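Local coordinates for putative lipoprotein (Campylobacter jejuni subsp. jejuni, PDB 2G5G) that binds heme as a cofacial pair, with tyrosine as iron ligand, in a dimer, and probably serves in bacterial heme uptake and transport, at residues 50-56 and 247-251; 18-24 and 259-265; 83-89 and 112-118; 223-227 and 254-259. All blocks are in the same frame, centred on the assembly; numbering follows the deposited sequence.

Contact 1: 50-56 and 247-251; sequences KHDEVKH and NLSYG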
# COMPACT_ATOMS: atom_id res chain seq x y z
N LYS A 50 -0.87 -15.47 -16.25
CA LYS A 50 -0.03 -15.28 -15.06
C LYS A 50 1.08 -14.30 -15.52
O LYS A 50 1.79 -14.59 -16.48
CB LYS A 50 0.56 -16.63 -14.64
CG LYS A 50 1.39 -16.59 -13.33
CD LYS A 50 1.88 -18.00 -12.99
CE LYS A 50 2.79 -18.00 -11.76
NZ LYS A 50 4.20 -17.67 -12.15
N HIS A 51 1.22 -13.18 -14.81
CA HIS A 51 1.95 -12.00 -15.34
C HIS A 51 3.45 -12.20 -15.64
O HIS A 51 4.02 -11.46 -16.45
CB HIS A 51 1.71 -10.77 -14.46
CG HIS A 51 0.26 -10.38 -14.34
ND1 HIS A 51 -0.49 -9.94 -15.42
CD2 HIS A 51 -0.57 -10.34 -13.27
CE1 HIS A 51 -1.72 -9.66 -15.02
NE2 HIS A 51 -1.79 -9.91 -13.72
N ASP A 52 4.07 -13.21 -15.03
CA ASP A 52 5.50 -13.45 -15.21
C ASP A 52 5.78 -14.75 -15.93
O ASP A 52 6.92 -15.22 -15.95
CB ASP A 52 6.25 -13.43 -13.85
CG ASP A 52 5.67 -14.41 -12.82
OD1 ASP A 52 4.84 -15.27 -13.19
OD2 ASP A 52 6.04 -14.32 -11.63
N GLU A 53 4.74 -15.34 -16.53
CA GLU A 53 4.85 -16.67 -17.13
C GLU A 53 5.19 -16.62 -18.62
O GLU A 53 4.41 -16.14 -19.45
CB GLU A 53 3.54 -17.45 -16.86
CG GLU A 53 3.63 -18.95 -16.99
CD GLU A 53 4.67 -19.57 -16.05
OE1 GLU A 53 4.73 -19.21 -14.85
OE2 GLU A 53 5.41 -20.41 -16.55
N VAL A 54 6.37 -17.14 -18.96
CA VAL A 54 6.91 -16.98 -20.31
C VAL A 54 6.08 -17.67 -21.41
O VAL A 54 5.89 -17.10 -22.49
CB VAL A 54 8.40 -17.44 -20.41
CG1 VAL A 54 8.86 -17.49 -21.86
CG2 VAL A 54 9.30 -16.53 -19.60
N LYS A 55 5.61 -18.88 -21.11
CA LYS A 55 4.79 -19.65 -22.06
C LYS A 55 3.44 -18.96 -22.33
O LYS A 55 2.87 -19.11 -23.43
CB LYS A 55 4.55 -21.05 -21.54
CG LYS A 55 5.73 -21.99 -21.75
CD LYS A 55 5.44 -23.33 -21.13
CE LYS A 55 6.69 -24.21 -21.04
NZ LYS A 55 6.33 -25.49 -20.36
N HIS A 56 2.94 -18.22 -21.35
CA HIS A 56 1.72 -17.43 -21.53
C HIS A 56 1.96 -16.36 -22.56
O HIS A 56 1.16 -16.17 -23.49
CB HIS A 56 1.27 -16.81 -20.21
CG HIS A 56 0.68 -17.81 -19.26
ND1 HIS A 56 0.02 -17.45 -18.11
CD2 HIS A 56 0.69 -19.16 -19.29
CE1 HIS A 56 -0.37 -18.55 -17.47
NE2 HIS A 56 0.01 -19.60 -18.18
N ASN A 247 -8.44 -18.95 -20.77
CA ASN A 247 -7.48 -18.81 -19.67
C ASN A 247 -6.24 -19.60 -20.02
O ASN A 247 -6.33 -20.72 -20.54
CB ASN A 247 -8.02 -19.29 -18.31
CG ASN A 247 -7.09 -18.86 -17.14
OD1 ASN A 247 -6.85 -19.61 -16.19
ND2 ASN A 247 -6.55 -17.67 -17.25
N LEU A 248 -5.08 -19.00 -19.76
CA LEU A 248 -3.78 -19.66 -19.93
C LEU A 248 -3.45 -20.31 -18.58
O LEU A 248 -3.24 -19.61 -17.59
CB LEU A 248 -2.73 -18.63 -20.37
CG LEU A 248 -3.14 -17.81 -21.61
CD1 LEU A 248 -2.09 -16.70 -21.90
CD2 LEU A 248 -3.40 -18.71 -22.83
N SER A 249 -3.48 -21.63 -18.51
CA SER A 249 -3.43 -22.27 -17.18
C SER A 249 -2.07 -22.17 -16.50
O SER A 249 -1.03 -22.04 -17.14
CB SER A 249 -3.88 -23.74 -17.20
OG SER A 249 -3.06 -24.54 -18.02
N TYR A 250 -2.13 -22.17 -15.18
CA TYR A 250 -0.97 -22.37 -14.32
C TYR A 250 -1.48 -23.03 -13.03
O TYR A 250 -2.44 -22.56 -12.44
CB TYR A 250 -0.26 -21.06 -14.00
CG TYR A 250 0.99 -21.28 -13.16
CD1 TYR A 250 2.23 -21.52 -13.76
CD2 TYR A 250 0.90 -21.29 -11.76
CE1 TYR A 250 3.37 -21.75 -12.97
CE2 TYR A 250 2.03 -21.53 -10.97
CZ TYR A 250 3.24 -21.75 -11.58
OH TYR A 250 4.35 -21.99 -10.79
N GLY A 251 -0.83 -24.10 -12.59
CA GLY A 251 -1.32 -24.81 -11.40
C GLY A 251 -2.69 -25.43 -11.64
O GLY A 251 -2.95 -25.96 -12.72
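Tyr250 lays its ring against the aliphatic part of Lys50: CD of Lys50 sits 3.6 Å from the ring centroid in a CH-pi contact, and NZ of Lys50, 4.4 Å from the same centroid and over the face, adds a cation-pi interaction. That ammonium is also tied within its own segment, NZ of Lys50 forming salt bridges with OD1 of Asp52 (2.7 Å) and OE1 of Glu53 (3.2 Å), so the two carboxylates and the tyrosine ring share one charge. The type I turn Lys50–Glu53 leads from strand 44-49 into helix 54-73, with Glu53 at the N-cap, and packs against the chain leaving the neighbouring parallel strand 243-248. His56, in the first turn of the helix, uses both ring nitrogens. Its NE2 donates to O of Ser249 (2.8 Å), while its ND1 accepts from N of Lys50 (2.9 Å). Leu248 CB stands 3.5 Å from the imidazole centroid, almost on the ring normal, and Tyr264 of strand 260-264 meets the same ring.

Contact 2: 18-24 and 259-265; sequences DFYILDT and DYVLIYK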
# COMPACT_ATOMS: atom_id res chain seq x y z
N ASP A 18 3.80 -29.07 -26.84
CA ASP A 18 4.01 -28.11 -25.76
C ASP A 18 2.72 -27.74 -25.00
O ASP A 18 2.77 -27.34 -23.84
CB ASP A 18 4.68 -26.85 -26.31
CG ASP A 18 6.03 -27.14 -26.99
OD1 ASP A 18 6.78 -28.00 -26.48
OD2 ASP A 18 6.33 -26.51 -28.02
N PHE A 19 1.58 -27.85 -25.68
CA PHE A 19 0.31 -27.45 -25.09
C PHE A 19 -0.87 -28.11 -25.79
O PHE A 19 -0.75 -28.62 -26.90
CB PHE A 19 0.13 -25.92 -25.13
CG PHE A 19 -0.28 -25.39 -26.48
CD1 PHE A 19 -1.63 -25.19 -26.78
CD2 PHE A 19 0.67 -25.09 -27.45
CE1 PHE A 19 -2.01 -24.71 -28.03
CE2 PHE A 19 0.30 -24.60 -28.71
CZ PHE A 19 -1.03 -24.41 -29.00
N TYR A 20 -2.03 -28.07 -25.14
CA TYR A 20 -3.26 -28.36 -25.85
C TYR A 20 -4.37 -27.46 -25.27
O TYR A 20 -4.13 -26.65 -24.36
CB TYR A 20 -3.61 -29.85 -25.81
CG TYR A 20 -3.88 -30.41 -24.42
CD1 TYR A 20 -5.18 -30.49 -23.92
CD2 TYR A 20 -2.84 -30.89 -23.62
CE1 TYR A 20 -5.44 -31.01 -22.66
CE2 TYR A 20 -3.08 -31.40 -22.35
CZ TYR A 20 -4.38 -31.47 -21.89
OH TYR A 20 -4.63 -31.95 -20.64
N ILE A 21 -5.54 -27.57 -25.85
CA ILE A 21 -6.67 -26.70 -25.50
C ILE A 21 -7.88 -27.55 -25.19
O ILE A 21 -8.20 -28.45 -25.96
CB ILE A 21 -7.06 -25.81 -26.69
CG1 ILE A 21 -5.85 -24.97 -27.15
CG2 ILE A 21 -8.30 -24.90 -26.35
CD1 ILE A 21 -6.03 -24.42 -28.54
N LEU A 22 -8.55 -27.25 -24.08
CA LEU A 22 -9.85 -27.83 -23.80
C LEU A 22 -10.92 -26.77 -23.91
O LEU A 22 -10.76 -25.67 -23.41
CB LEU A 22 -9.90 -28.35 -22.37
CG LEU A 22 -9.10 -29.59 -21.98
CD1 LEU A 22 -9.31 -29.82 -20.49
CD2 LEU A 22 -9.59 -30.80 -22.78
N ASP A 23 -12.02 -27.13 -24.56
CA ASP A 23 -13.31 -26.49 -24.37
C ASP A 23 -13.72 -26.85 -22.93
O ASP A 23 -13.85 -28.04 -22.60
CB ASP A 23 -14.27 -27.11 -25.38
CG ASP A 23 -15.66 -26.51 -25.33
OD1 ASP A 23 -16.15 -26.15 -24.24
OD2 ASP A 23 -16.30 -26.44 -26.39
N THR A 24 -13.91 -25.87 -22.05
CA THR A 24 -14.22 -26.21 -20.64
C THR A 24 -15.69 -26.67 -20.43
O THR A 24 -16.01 -27.24 -19.38
CB THR A 24 -13.98 -25.02 -19.68
OG1 THR A 24 -14.88 -23.96 -20.03
CG2 THR A 24 -12.52 -24.56 -19.67
N ASP A 259 -14.01 -20.35 -20.75
CA ASP A 259 -14.67 -21.17 -21.79
C ASP A 259 -13.69 -22.08 -22.52
O ASP A 259 -14.07 -23.14 -23.07
CB ASP A 259 -15.38 -20.24 -22.79
CG ASP A 259 -16.41 -19.36 -22.10
OD1 ASP A 259 -17.36 -19.95 -21.50
OD2 ASP A 259 -16.25 -18.12 -22.09
N TYR A 260 -12.43 -21.67 -22.54
CA TYR A 260 -11.34 -22.48 -23.11
C TYR A 260 -10.18 -22.39 -22.16
O TYR A 260 -10.00 -21.36 -21.47
CB TYR A 260 -10.93 -21.98 -24.52
CG TYR A 260 -12.05 -22.10 -25.52
CD1 TYR A 260 -12.92 -21.01 -25.75
CD2 TYR A 260 -12.29 -23.30 -26.19
CE1 TYR A 260 -13.97 -21.13 -26.65
CE2 TYR A 260 -13.35 -23.42 -27.10
CZ TYR A 260 -14.18 -22.33 -27.31
OH TYR A 260 -15.27 -22.39 -28.15
N VAL A 261 -9.35 -23.44 -22.10
CA VAL A 261 -8.18 -23.35 -21.28
C VAL A 261 -7.02 -23.96 -22.05
O VAL A 261 -7.16 -24.98 -22.72
CB VAL A 261 -8.41 -23.93 -19.81
CG1 VAL A 261 -8.84 -25.38 -19.87
CG2 VAL A 261 -7.20 -23.71 -18.91
N LEU A 262 -5.88 -23.27 -22.01
CA LEU A 262 -4.67 -23.79 -22.60
C LEU A 262 -3.91 -24.48 -21.52
O LEU A 262 -3.70 -23.92 -20.45
CB LEU A 262 -3.82 -22.68 -23.24
CG LEU A 262 -4.18 -22.46 -24.70
CD1 LEU A 262 -5.49 -21.65 -24.73
CD2 LEU A 262 -3.04 -21.67 -25.43
N ILE A 263 -3.50 -25.71 -21.79
CA ILE A 263 -2.88 -26.57 -20.78
C ILE A 263 -1.49 -26.91 -21.31
O ILE A 263 -1.37 -27.37 -22.45
CB ILE A 263 -3.69 -27.86 -20.51
CG1 ILE A 263 -5.06 -27.50 -19.90
CG2 ILE A 263 -2.92 -28.80 -19.56
CD1 ILE A 263 -6.05 -28.64 -19.90
N TYR A 264 -0.48 -26.65 -20.49
CA TYR A 264 0.92 -26.75 -20.92
C TYR A 264 1.60 -28.03 -20.40
O TYR A 264 1.31 -28.47 -19.29
CB TYR A 264 1.71 -25.51 -20.46
CG TYR A 264 1.16 -24.22 -21.00
CD1 TYR A 264 0.31 -23.43 -20.23
CD2 TYR A 264 1.47 -23.80 -22.30
CE1 TYR A 264 -0.22 -22.24 -20.73
CE2 TYR A 264 0.95 -22.59 -22.81
CZ TYR A 264 0.12 -21.82 -22.02
OH TYR A 264 -0.41 -20.65 -22.52
N LYS A 265 2.48 -28.60 -21.21
CA LYS A 265 3.22 -29.83 -20.84
C LYS A 265 4.44 -29.53 -19.96
O LYS A 265 5.31 -28.74 -20.34
CB LYS A 265 3.64 -30.60 -22.10
CG LYS A 265 2.58 -31.58 -22.66
CD LYS A 265 1.18 -30.98 -22.84
CE LYS A 265 0.58 -31.37 -24.21
NZ LYS A 265 0.61 -32.84 -24.53
O HOH W 1 4.75 -26.34 -22.49
O HOH W 2 -15.81 -25.20 -28.67
O HOH W 3 -16.43 -23.17 -24.75
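Six backbone hydrogen bonds join 18-24 and 259-265, antiparallel neighbours near one edge of the mixed sheet, four of them within strands 19-23 and 260-264 and one beyond each end. Tyr20 and Ile263 pair through N of Tyr20 to O of Ile263 (2.9 Å) and N of Ile263 to O of Tyr20 (2.8 Å); Leu22 and Val261 repeat this with N of Leu22 to O of Val261 (3.0 Å) and N of Val261 to O of Leu22 (2.9 Å). The ladder is closed by N of Lys265 to O of Asp18 and N of Thr24 to O of Asp259, both 2.9 Å. Between these lie the non-hydrogen-bonded pairs, whose outward backbone groups turn to the neighbours: Ile21 hydrogen-bonds to Ile30, just past strand 28-29, and Tyr260 and Leu262 to strand 243-248. Water 2 links OD2 of Asp23 (2.6 Å) to OH of Tyr260 (2.9 Å), while OD1 of Asp23 accepts from N of His25. Thr24 OG1 bonds to O of Ser258, and Asp259 to His25. Phe19, Ile21, Tyr260 and Leu262 share the face covered by helices 32-39 and 54-73; on the other, Ile263 CB packs over the Tyr20 ring. Main-chain pairing thus fixes the register, and apolar side chains pack on both faces.

Contact 3: 83-89 and 112-118; sequences EMLASTE and LNWDKVW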
# COMPACT_ATOMS: atom_id res chain seq x y z
N GLU A 83 -5.14 -4.61 -19.19
CA GLU A 83 -5.15 -4.34 -17.75
C GLU A 83 -3.94 -3.45 -17.40
O GLU A 83 -4.00 -2.68 -16.43
CB GLU A 83 -5.03 -5.66 -16.94
CG GLU A 83 -4.90 -5.45 -15.40
CD GLU A 83 -4.55 -6.73 -14.62
OE1 GLU A 83 -4.40 -7.81 -15.22
OE2 GLU A 83 -4.42 -6.64 -13.40
N MSE A 84 -2.86 -3.53 -18.18
CA MSE A 84 -1.66 -2.76 -17.75
C MSE A 84 -1.65 -1.28 -18.05
O MSE A 84 -0.76 -0.56 -17.61
CB MSE A 84 -0.29 -3.43 -18.02
CG MSE A 84 -0.07 -4.45 -19.13
SE MSE A 84 -1.33 -5.95 -19.54
CE MSE A 84 -1.67 -6.77 -17.78
N LEU A 85 -2.68 -0.80 -18.75
CA LEU A 85 -2.82 0.64 -18.98
C LEU A 85 -4.14 1.12 -18.44
O LEU A 85 -5.16 0.41 -18.55
CB LEU A 85 -2.66 0.98 -20.46
CG LEU A 85 -1.26 0.74 -21.00
CD1 LEU A 85 -1.20 0.69 -22.51
CD2 LEU A 85 -0.31 1.82 -20.46
N ALA A 86 -4.13 2.31 -17.86
CA ALA A 86 -5.36 2.90 -17.35
C ALA A 86 -6.22 3.49 -18.47
O ALA A 86 -5.68 3.99 -19.46
CB ALA A 86 -5.06 3.97 -16.29
N SER A 87 -7.54 3.46 -18.28
CA SER A 87 -8.50 4.00 -19.27
C SER A 87 -8.40 5.54 -19.38
O SER A 87 -8.72 6.12 -20.42
CB SER A 87 -9.93 3.58 -18.90
OG SER A 87 -10.37 4.23 -17.73
N THR A 88 -7.98 6.17 -18.28
CA THR A 88 -7.64 7.61 -18.24
C THR A 88 -6.53 8.02 -19.23
O THR A 88 -6.38 9.21 -19.52
CB THR A 88 -7.17 8.03 -16.82
OG1 THR A 88 -6.07 7.19 -16.42
CG2 THR A 88 -8.29 7.92 -15.83
N GLU A 89 -5.77 7.05 -19.72
CA GLU A 89 -4.66 7.28 -20.63
C GLU A 89 -5.07 7.32 -22.11
O GLU A 89 -4.23 7.51 -22.97
CB GLU A 89 -3.62 6.17 -20.45
CG GLU A 89 -2.17 6.61 -20.42
CD GLU A 89 -1.83 7.43 -19.18
OE1 GLU A 89 -2.53 7.30 -18.15
OE2 GLU A 89 -0.88 8.22 -19.24
N LEU A 112 3.47 5.05 -25.12
CA LEU A 112 2.31 4.46 -24.44
C LEU A 112 2.25 4.92 -23.01
O LEU A 112 1.30 4.61 -22.29
CB LEU A 112 2.37 2.93 -24.49
CG LEU A 112 2.45 2.23 -25.84
CD1 LEU A 112 2.68 0.73 -25.65
CD2 LEU A 112 1.19 2.50 -26.68
N ASN A 113 3.26 5.67 -22.58
CA ASN A 113 3.40 6.01 -21.18
C ASN A 113 3.36 4.75 -20.26
O ASN A 113 2.71 4.76 -19.21
CB ASN A 113 2.33 7.01 -20.76
CG ASN A 113 2.69 7.74 -19.52
OD1 ASN A 113 3.88 7.91 -19.24
ND2 ASN A 113 1.70 8.18 -18.77
N TRP A 114 4.03 3.69 -20.69
CA TRP A 114 4.04 2.43 -19.96
C TRP A 114 4.35 2.67 -18.50
O TRP A 114 5.24 3.46 -18.18
CB TRP A 114 5.08 1.48 -20.55
CG TRP A 114 4.88 0.06 -20.12
CD1 TRP A 114 5.56 -0.61 -19.15
CD2 TRP A 114 3.90 -0.86 -20.63
NE1 TRP A 114 5.09 -1.90 -19.03
CE2 TRP A 114 4.06 -2.07 -19.92
CE3 TRP A 114 2.91 -0.77 -21.62
CZ2 TRP A 114 3.26 -3.19 -20.17
CZ3 TRP A 114 2.12 -1.89 -21.86
CH2 TRP A 114 2.31 -3.08 -21.14
N ASP A 115 3.59 2.01 -17.63
CA ASP A 115 3.82 2.07 -16.18
C ASP A 115 4.79 0.97 -15.80
O ASP A 115 4.61 -0.19 -16.18
CB ASP A 115 2.51 1.92 -15.39
CG ASP A 115 2.65 2.32 -13.92
OD1 ASP A 115 3.72 2.04 -13.32
OD2 ASP A 115 1.69 2.90 -13.36
N LYS A 116 5.82 1.33 -15.04
CA LYS A 116 6.89 0.38 -14.76
C LYS A 116 6.56 -0.65 -13.67
O LYS A 116 7.29 -1.63 -13.53
CB LYS A 116 8.25 1.06 -14.57
CG LYS A 116 9.06 1.13 -15.88
CD LYS A 116 8.36 1.97 -16.96
CE LYS A 116 8.92 1.70 -18.34
NZ LYS A 116 8.71 0.28 -18.78
N VAL A 117 5.46 -0.45 -12.95
CA VAL A 117 4.89 -1.55 -12.15
C VAL A 117 4.70 -2.86 -12.97
O VAL A 117 4.71 -3.95 -12.40
CB VAL A 117 3.59 -1.17 -11.36
CG1 VAL A 117 3.84 0.04 -10.50
CG2 VAL A 117 2.40 -0.92 -12.28
N TRP A 118 4.56 -2.72 -14.29
CA TRP A 118 4.45 -3.84 -15.21
C TRP A 118 5.78 -3.99 -15.93
O TRP A 118 6.14 -3.13 -16.72
CB TRP A 118 3.31 -3.59 -16.22
CG TRP A 118 1.97 -3.42 -15.57
CD1 TRP A 118 1.36 -2.26 -15.24
CD2 TRP A 118 1.09 -4.48 -15.15
NE1 TRP A 118 0.15 -2.51 -14.64
CE2 TRP A 118 -0.04 -3.87 -14.57
CE3 TRP A 118 1.14 -5.88 -15.22
CZ2 TRP A 118 -1.12 -4.61 -14.07
CZ3 TRP A 118 0.07 -6.62 -14.72
CH2 TRP A 118 -1.04 -5.98 -14.15
O HOH W 4 -2.62 -0.52 -14.27
O HOH W 5 1.71 0.06 -18.18
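Two loops meet here beyond the C-terminal end of parallel strand 78-82, on the heme side of the alpha/beta fold; the Trp118 side chain is about 6 Å from a bound heme. Glu83 comes first, where the chain turns a corner after the strand. Its OE2 approaches the edge of the Trp118 indole, 3.5 Å from CH2, while OE1 accepts from N of Gly220. Met84, a selenomethionine, is the wedge between two tryptophans: its CB packs over the face of the Trp118 five-membered ring, its SE makes a Met-aromatic contact with the six-membered ring, 5.1 Å from the centroid, and its CG touches CH2 of Trp114 at 3.4 Å. The Trp114 indole is tied to its own segment, its NE1 donating to the backbone O of Trp118 (2.8 Å) across a type I turn that begins with Asp115, whose OD1 makes an Asx turn to N of Val117. Water 5 bridges O of Met84 (2.6 Å) and N of Asp115 (2.8 Å). Leu85 follows, its CD2 reaching O of Leu112 at 3.7 Å, with Leu93 of helix 90-98 packing alongside. At the end of the 3-10 turn 87-89, Glu89 meets Asn113, which ends helix 108-111 in a Schellman motif: ND2 of Asn113 donates to OE2 of Glu89 at 2.6 Å.

Contact 4: 223-227 and 254-259; sequences HTSKK and DLKDSD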
# COMPACT_ATOMS: atom_id res chain seq x y z
N HIS A 223 -8.89 -11.69 -12.82
CA HIS A 223 -9.73 -10.71 -13.51
C HIS A 223 -10.61 -11.31 -14.62
O HIS A 223 -11.73 -10.90 -14.83
CB HIS A 223 -8.82 -9.60 -14.10
CG HIS A 223 -8.20 -8.75 -13.05
ND1 HIS A 223 -8.93 -7.91 -12.24
CD2 HIS A 223 -6.90 -8.62 -12.66
CE1 HIS A 223 -8.11 -7.30 -11.40
NE2 HIS A 223 -6.88 -7.71 -11.64
N THR A 224 -10.08 -12.29 -15.32
CA THR A 224 -10.82 -12.85 -16.45
C THR A 224 -11.80 -13.95 -16.01
O THR A 224 -12.68 -14.35 -16.78
CB THR A 224 -9.90 -13.34 -17.55
OG1 THR A 224 -9.12 -14.44 -17.08
CG2 THR A 224 -8.99 -12.16 -18.05
N SER A 225 -11.62 -14.43 -14.77
CA SER A 225 -12.43 -15.51 -14.24
C SER A 225 -13.93 -15.22 -14.34
O SER A 225 -14.43 -14.21 -13.83
CB SER A 225 -12.07 -15.78 -12.77
OG SER A 225 -13.08 -16.61 -12.19
N LYS A 226 -14.66 -16.14 -14.94
CA LYS A 226 -16.09 -16.07 -14.97
C LYS A 226 -16.74 -16.19 -13.58
O LYS A 226 -17.89 -15.84 -13.44
CB LYS A 226 -16.64 -17.18 -15.86
CG LYS A 226 -16.33 -16.96 -17.36
CD LYS A 226 -16.61 -18.22 -18.13
CE LYS A 226 -18.10 -18.51 -18.22
NZ LYS A 226 -18.36 -19.78 -18.94
N LYS A 227 -16.03 -16.75 -12.61
CA LYS A 227 -16.56 -16.94 -11.24
C LYS A 227 -16.54 -15.68 -10.38
O LYS A 227 -17.44 -15.46 -9.58
CB LYS A 227 -15.75 -18.01 -10.52
CG LYS A 227 -15.79 -19.39 -11.16
CD LYS A 227 -14.78 -20.33 -10.51
CE LYS A 227 -15.18 -20.73 -9.08
NZ LYS A 227 -14.05 -21.56 -8.49
N ASP A 254 -9.73 -24.67 -12.74
CA ASP A 254 -11.15 -24.67 -12.49
C ASP A 254 -11.83 -24.38 -13.81
O ASP A 254 -11.64 -23.29 -14.40
CB ASP A 254 -11.50 -23.63 -11.43
CG ASP A 254 -12.95 -23.70 -10.98
OD1 ASP A 254 -13.19 -23.27 -9.85
OD2 ASP A 254 -13.84 -24.19 -11.70
N LEU A 255 -12.59 -25.35 -14.29
CA LEU A 255 -13.30 -25.25 -15.56
C LEU A 255 -14.29 -24.08 -15.61
O LEU A 255 -14.53 -23.51 -16.66
CB LEU A 255 -14.02 -26.57 -15.85
CG LEU A 255 -13.16 -27.82 -16.06
CD1 LEU A 255 -14.08 -29.06 -16.00
CD2 LEU A 255 -12.36 -27.73 -17.37
N LYS A 256 -14.86 -23.74 -14.46
CA LYS A 256 -15.81 -22.66 -14.36
C LYS A 256 -15.21 -21.27 -14.59
O LYS A 256 -15.97 -20.30 -14.73
CB LYS A 256 -16.49 -22.67 -12.98
CG LYS A 256 -17.23 -23.98 -12.66
CD LYS A 256 -17.92 -23.94 -11.25
CE LYS A 256 -16.91 -24.00 -10.05
NZ LYS A 256 -15.87 -25.14 -10.12
N ASP A 257 -13.88 -21.16 -14.56
CA ASP A 257 -13.20 -19.88 -14.70
C ASP A 257 -13.22 -19.35 -16.14
O ASP A 257 -13.02 -18.16 -16.37
CB ASP A 257 -11.73 -20.00 -14.26
CG ASP A 257 -11.55 -19.79 -12.78
OD1 ASP A 257 -12.42 -19.17 -12.15
OD2 ASP A 257 -10.53 -20.25 -12.25
N SER A 258 -13.43 -20.22 -17.12
CA SER A 258 -13.20 -19.78 -18.50
C SER A 258 -14.02 -20.67 -19.46
O SER A 258 -14.67 -21.60 -19.01
CB SER A 258 -11.69 -19.84 -18.78
OG SER A 258 -11.23 -21.18 -18.90
N ASP A 259 -14.01 -20.35 -20.75
CA ASP A 259 -14.67 -21.17 -21.79
C ASP A 259 -13.69 -22.08 -22.52
O ASP A 259 -14.07 -23.14 -23.07
CB ASP A 259 -15.38 -20.24 -22.79
CG ASP A 259 -16.41 -19.36 -22.10
OD1 ASP A 259 -17.36 -19.95 -21.50
OD2 ASP A 259 -16.25 -18.12 -22.09
O HOH W 6 -10.26 -17.09 -17.01
O HOH W 7 -17.13 -22.50 -17.73
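Just past the end of helix 221-224, the backbone leaves helical geometry at Ser225 and runs by the 3-10 turn 255-257, with the CA atoms of Ser225 and Asp257 only 4.5 Å apart. One main-chain hydrogen bond spans the gap, N of Lys226 to O of Asp257 (3.0 Å), and the same carbonyl takes a CA-H...O contact from CA of Ser225 at 3.5 Å. Water 6 adds a bridge, donating to O of Asp257 (3.0 Å) and lying 2.9 Å from OG1 of Thr224. Each segment also stabilises its own bend: OG of Ser225 accepts from N of Lys227 in an ST turn, and OD2 of Asp254 accepts from N of Lys256 in an Asx turn. OG of Ser225 in turn donates to OD1 of Asp257 (2.6 Å). Two lysines then reach across. Lys226 NZ forms a salt bridge with OD1 of Asp259 (2.8 Å), an oxygen shared with His25, and a water-mediated link to O of Ser258. Lys227 NZ lies a very short 2.3 Å from OD1 of Asp254, whose OD2 holds NZ of Lys256 at 2.7 Å. Asp254 therefore sits between two ammonium groups, and its carboxylate offsets the repulsion of Lys227 NZ and Lys256 NZ, 4.3 Å apart. The loop entering strand 260-264 is joined to the helix end mainly by charge and hydrogen bonding.

Contacts 1, 2 and 4 cluster, their centres 12 to 14 Å apart, around strands 243-248 and 260-264, which are neighbours in the mixed sheet. Contact 2 joins the first strand of the chain to the last and encloses the other three; contact 3 is nested inside contact 1, while contacts 1 and 4 interleave. Asp259 belongs to both contacts 2 and 4. Contact 3 lies apart, centred about 29 Å from contact 2 on the opposite side of the chain's centre, near the heme, yet His51 of contact 1 packs on its Glu83 and Trp118. The first and last strands thus pair on the side of the chain's centre opposite contact 3, and loops following strands 44-49 and 78-82 connect the two regions.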